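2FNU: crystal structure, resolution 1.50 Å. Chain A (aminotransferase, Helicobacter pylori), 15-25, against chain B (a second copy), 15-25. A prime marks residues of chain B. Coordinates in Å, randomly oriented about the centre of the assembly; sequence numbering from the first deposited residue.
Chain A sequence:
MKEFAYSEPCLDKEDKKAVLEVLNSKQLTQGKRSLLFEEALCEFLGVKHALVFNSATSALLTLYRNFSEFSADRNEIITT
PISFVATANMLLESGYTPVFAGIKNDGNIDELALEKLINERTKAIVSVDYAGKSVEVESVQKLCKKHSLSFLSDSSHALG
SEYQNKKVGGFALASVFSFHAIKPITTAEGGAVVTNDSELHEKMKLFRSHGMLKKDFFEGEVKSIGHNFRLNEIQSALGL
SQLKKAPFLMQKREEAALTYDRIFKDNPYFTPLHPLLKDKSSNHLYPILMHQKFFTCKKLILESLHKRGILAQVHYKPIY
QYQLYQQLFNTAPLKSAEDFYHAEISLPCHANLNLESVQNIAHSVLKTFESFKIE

Chain A 15-25: DKKAVLEVLNS
Chain B 15-25: DKKAVLEVLNS

The most unusual feature of this contact is that its two polar links are the same bond made twice: from each helix a lysine extended beyond CB reaches obliquely across to the side-chain oxygen of Asn24 or Asn24′ in the partner chain. Lys16 NZ donates to Asn24′ OD1 at 3.0 Å, and Lys16′ NZ donates to Asn24 OD1 at 2.9 Å.

This symmetry follows from the packing of two copies of one helix. Residues 15-23 of each chain are helical, continuing a helix that begins earlier, with phi near -60° and psi near -40° until psi relaxes to -24° at Leu23 and -22° at Leu23′. The axes run nearly antiparallel, at 157°, and approach to 10.6 Å. The register sets Lys16 CA 6.8 Å from Leu23′ CA and Leu23 CA 6.6 Å from Lys16′ CA, so Val19 meets its own counterpart at the middle.

There the CG1 atoms of Val19 and Val19′ touch at 3.8 Å. Both valines are t (chi1 167° and 166°), and their short, branched side chains fill the centre without needing a long reach. Leucine, one carbon longer, extends the apolar seam: Leu23 CD1 lies 3.8 Å from Val19′ CG1, and Leu23′ CD1 lies 3.8 Å from Val19 CB. Both Leu23 and Leu23′ adopt m,t, with CA-to-CB toward the other helix. These valines and leucines are buried in the assembly, as suits side chains with no polar group to satisfy.

Lysine suits the ends because it is both greasy and charged. Lys16 and Lys16′ are m,t,t,t, and each points CA-to-CB toward the partner. Their methylenes lie against leucine: Lys16 CG is 4.0 Å from Leu23′ CB, and Lys16′ CG is 4.0 Å from Leu23 CB. Next to the ammonium, Lys16 CE lies 3.6 Å from the carbonyl oxygen Leu23′ O, and Lys16′ CE 3.5 Å from Leu23 O. The ammonium group then passes beyond the leucine to the asparagine. Asn24 and Asn24′ (chi1 -72° and -71°, chi2 -24° and -20°) start sideways but bring their amide ends nearer, offering a neutral acceptor. Their phi/psi is -84/-8; both residues are exposed, which a polar amide tolerates.

Leu20 and Leu20′ break the symmetry. Both leave the backbone sideways, but Leu20 is t,p and Leu20′ is m,t; in the latter, CD2 comes 4.1 Å from Lys16 O, and Leu20′ has more of its surface covered. Lys17 and Lys17′ point away and make no contact across; within chain A, Lys17 NZ forms a salt bridge with Glu21 OE2 at 2.7 Å, one turn along. Altogether the two stretches bury 497 Å², both sides summed.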

# COMPACT_ATOMS: atom_id res chain seq x y z
N ASP A 15 -16.35 -1.54 -16.60
CA ASP A 15 -15.30 -1.24 -15.61
C ASP A 15 -15.00 0.25 -15.60
O ASP A 15 -14.82 0.88 -14.54
CB ASP A 15 -14.02 -1.99 -15.95
CG ASP A 15 -14.17 -3.51 -15.87
OD1 ASP A 15 -14.98 -4.02 -15.06
OD2 ASP A 15 -13.45 -4.21 -16.61
N LYS A 16 -14.95 0.82 -16.79
CA LYS A 16 -14.58 2.24 -16.95
C LYS A 16 -15.69 3.14 -16.44
O LYS A 16 -15.42 4.14 -15.76
CB LYS A 16 -14.20 2.52 -18.40
CG LYS A 16 -13.00 1.69 -18.87
CD LYS A 16 -12.78 1.74 -20.38
CE LYS A 16 -11.78 0.65 -20.80
NZ LYS A 16 -11.58 0.55 -22.29
N LYS A 17 -16.94 2.76 -16.71
CA LYS A 17 -18.09 3.47 -16.15
C LYS A 17 -18.05 3.45 -14.63
O LYS A 17 -18.33 4.47 -13.98
CB LYS A 17 -19.39 2.86 -16.67
CG LYS A 17 -20.66 3.52 -16.12
CD LYS A 17 -21.89 2.66 -16.40
CE LYS A 17 -23.18 3.47 -16.31
NZ LYS A 17 -23.40 4.06 -14.96
N ALA A 18 -17.72 2.30 -14.05
CA ALA A 18 -17.66 2.16 -12.59
C ALA A 18 -16.63 3.10 -11.99
O ALA A 18 -16.90 3.73 -10.96
CB ALA A 18 -17.37 0.72 -12.19
N VAL A 19 -15.46 3.18 -12.62
CA VAL A 19 -14.41 4.11 -12.17
C VAL A 19 -14.89 5.56 -12.29
O VAL A 19 -14.71 6.35 -11.35
CB VAL A 19 -13.07 3.86 -12.90
CG1 VAL A 19 -12.07 5.03 -12.68
CG2 VAL A 19 -12.48 2.56 -12.43
N LEU A 20 -15.50 5.92 -13.42
CA LEU A 20 -16.02 7.30 -13.59
C LEU A 20 -17.01 7.71 -12.51
O LEU A 20 -16.98 8.86 -12.03
CB LEU A 20 -16.65 7.51 -14.97
CG LEU A 20 -17.29 8.90 -15.19
CD1 LEU A 20 -16.28 10.05 -15.07
CD2 LEU A 20 -18.02 8.95 -16.52
N GLU A 21 -17.90 6.81 -12.12
CA GLU A 21 -18.85 7.08 -11.04
C GLU A 21 -18.14 7.53 -9.78
O GLU A 21 -18.57 8.47 -9.11
CB GLU A 21 -19.72 5.86 -10.73
CG GLU A 21 -20.77 5.56 -11.79
CD GLU A 21 -21.51 4.24 -11.56
OE1 GLU A 21 -21.28 3.57 -10.53
OE2 GLU A 21 -22.34 3.88 -12.43
N VAL A 22 -17.05 6.83 -9.44
CA VAL A 22 -16.28 7.21 -8.26
C VAL A 22 -15.62 8.58 -8.42
O VAL A 22 -15.62 9.38 -7.47
CB VAL A 22 -15.20 6.16 -7.91
CG1 VAL A 22 -14.37 6.61 -6.71
CG2 VAL A 22 -15.87 4.83 -7.62
N LEU A 23 -15.08 8.87 -9.60
CA LEU A 23 -14.41 10.15 -9.82
C LEU A 23 -15.38 11.32 -9.68
O LEU A 23 -14.96 12.45 -9.39
CB LEU A 23 -13.73 10.20 -11.19
CG LEU A 23 -12.64 9.15 -11.45
CD1 LEU A 23 -12.14 9.25 -12.88
CD2 LEU A 23 -11.49 9.30 -10.46
N ASN A 24 -16.67 11.06 -9.89
CA ASN A 24 -17.69 12.10 -9.75
C ASN A 24 -18.15 12.29 -8.31
O ASN A 24 -18.88 13.23 -8.02
CB ASN A 24 -18.88 11.79 -10.66
CG ASN A 24 -18.57 12.01 -12.12
OD1 ASN A 24 -17.67 12.78 -12.48
ND2 ASN A 24 -19.33 11.35 -12.99
N SER A 25 -17.72 11.41 -7.41
CA SER A 25 -18.15 11.49 -6.02
C SER A 25 -17.07 12.14 -5.17
O SER A 25 -15.91 12.25 -5.58
CB SER A 25 -18.42 10.10 -5.48
OG SER A 25 -17.19 9.51 -5.14
N ASP B 15 -8.66 15.89 -14.87
CA ASP B 15 -8.28 14.78 -13.99
C ASP B 15 -9.00 13.50 -14.43
O ASP B 15 -8.39 12.42 -14.52
CB ASP B 15 -8.65 15.07 -12.54
CG ASP B 15 -7.92 16.27 -11.96
OD1 ASP B 15 -6.76 16.56 -12.36
OD2 ASP B 15 -8.52 16.94 -11.09
N LYS B 16 -10.30 13.62 -14.69
CA LYS B 16 -11.11 12.46 -15.08
C LYS B 16 -10.68 11.91 -16.44
O LYS B 16 -10.59 10.68 -16.60
CB LYS B 16 -12.60 12.83 -15.04
CG LYS B 16 -13.01 13.32 -13.65
CD LYS B 16 -14.43 13.90 -13.60
CE LYS B 16 -14.73 14.51 -12.24
NZ LYS B 16 -16.07 15.13 -12.19
N LYS B 17 -10.39 12.79 -17.39
CA LYS B 17 -9.82 12.40 -18.68
C LYS B 17 -8.51 11.63 -18.52
O LYS B 17 -8.27 10.62 -19.20
CB LYS B 17 -9.57 13.63 -19.56
CG LYS B 17 -9.06 13.32 -20.96
CD LYS B 17 -9.02 14.59 -21.81
CE LYS B 17 -8.63 14.30 -23.26
NZ LYS B 17 -9.80 13.81 -24.05
N ALA B 18 -7.64 12.14 -17.64
CA ALA B 18 -6.33 11.52 -17.42
C ALA B 18 -6.49 10.08 -16.93
O ALA B 18 -5.79 9.20 -17.39
CB ALA B 18 -5.51 12.34 -16.43
N VAL B 19 -7.40 9.87 -15.97
CA VAL B 19 -7.65 8.52 -15.45
C VAL B 19 -8.19 7.62 -16.56
O VAL B 19 -7.74 6.48 -16.74
CB VAL B 19 -8.61 8.57 -14.24
CG1 VAL B 19 -9.15 7.18 -13.91
CG2 VAL B 19 -7.92 9.21 -13.01
N LEU B 20 -9.14 8.12 -17.33
CA LEU B 20 -9.76 7.28 -18.36
C LEU B 20 -8.78 6.85 -19.45
O LEU B 20 -8.84 5.70 -19.93
CB LEU B 20 -11.04 7.94 -18.91
CG LEU B 20 -12.12 8.13 -17.80
CD1 LEU B 20 -13.20 9.13 -18.23
CD2 LEU B 20 -12.76 6.82 -17.29
N GLU B 21 -7.84 7.72 -19.82
CA GLU B 21 -6.77 7.34 -20.74
C GLU B 21 -6.00 6.12 -20.24
O GLU B 21 -5.66 5.23 -21.02
CB GLU B 21 -5.79 8.49 -20.99
CG GLU B 21 -6.37 9.64 -21.79
CD GLU B 21 -5.46 10.87 -21.82
OE1 GLU B 21 -5.76 11.81 -22.59
OE2 GLU B 21 -4.45 10.91 -21.07
N VAL B 22 -5.71 6.07 -18.93
CA VAL B 22 -4.99 4.93 -18.38
C VAL B 22 -5.81 3.65 -18.52
O VAL B 22 -5.27 2.61 -18.86
CB VAL B 22 -4.63 5.13 -16.90
CG1 VAL B 22 -3.95 3.87 -16.35
CG2 VAL B 22 -3.74 6.33 -16.75
N LEU B 23 -7.11 3.74 -18.27
CA LEU B 23 -7.96 2.56 -18.31
C LEU B 23 -7.99 1.96 -19.73
O LEU B 23 -8.31 0.78 -19.91
CB LEU B 23 -9.37 2.91 -17.85
CG LEU B 23 -9.50 3.41 -16.41
CD1 LEU B 23 -10.98 3.68 -16.09
CD2 LEU B 23 -8.90 2.45 -15.37
N ASN B 24 -7.68 2.79 -20.73
CA ASN B 24 -7.64 2.31 -22.12
C ASN B 24 -6.32 1.64 -22.50
O ASN B 24 -6.21 1.07 -23.58
CB ASN B 24 -7.91 3.47 -23.08
CG ASN B 24 -9.34 3.95 -23.03
OD1 ASN B 24 -10.25 3.24 -22.59
ND2 ASN B 24 -9.56 5.19 -23.48
N SER B 25 -5.33 1.73 -21.60
CA SER B 25 -3.98 1.18 -21.77
C SER B 25 -3.89 -0.22 -21.18
O SER B 25 -4.66 -0.57 -20.29
CB SER B 25 -2.97 2.08 -21.04
OG SER B 25 -1.67 1.52 -21.01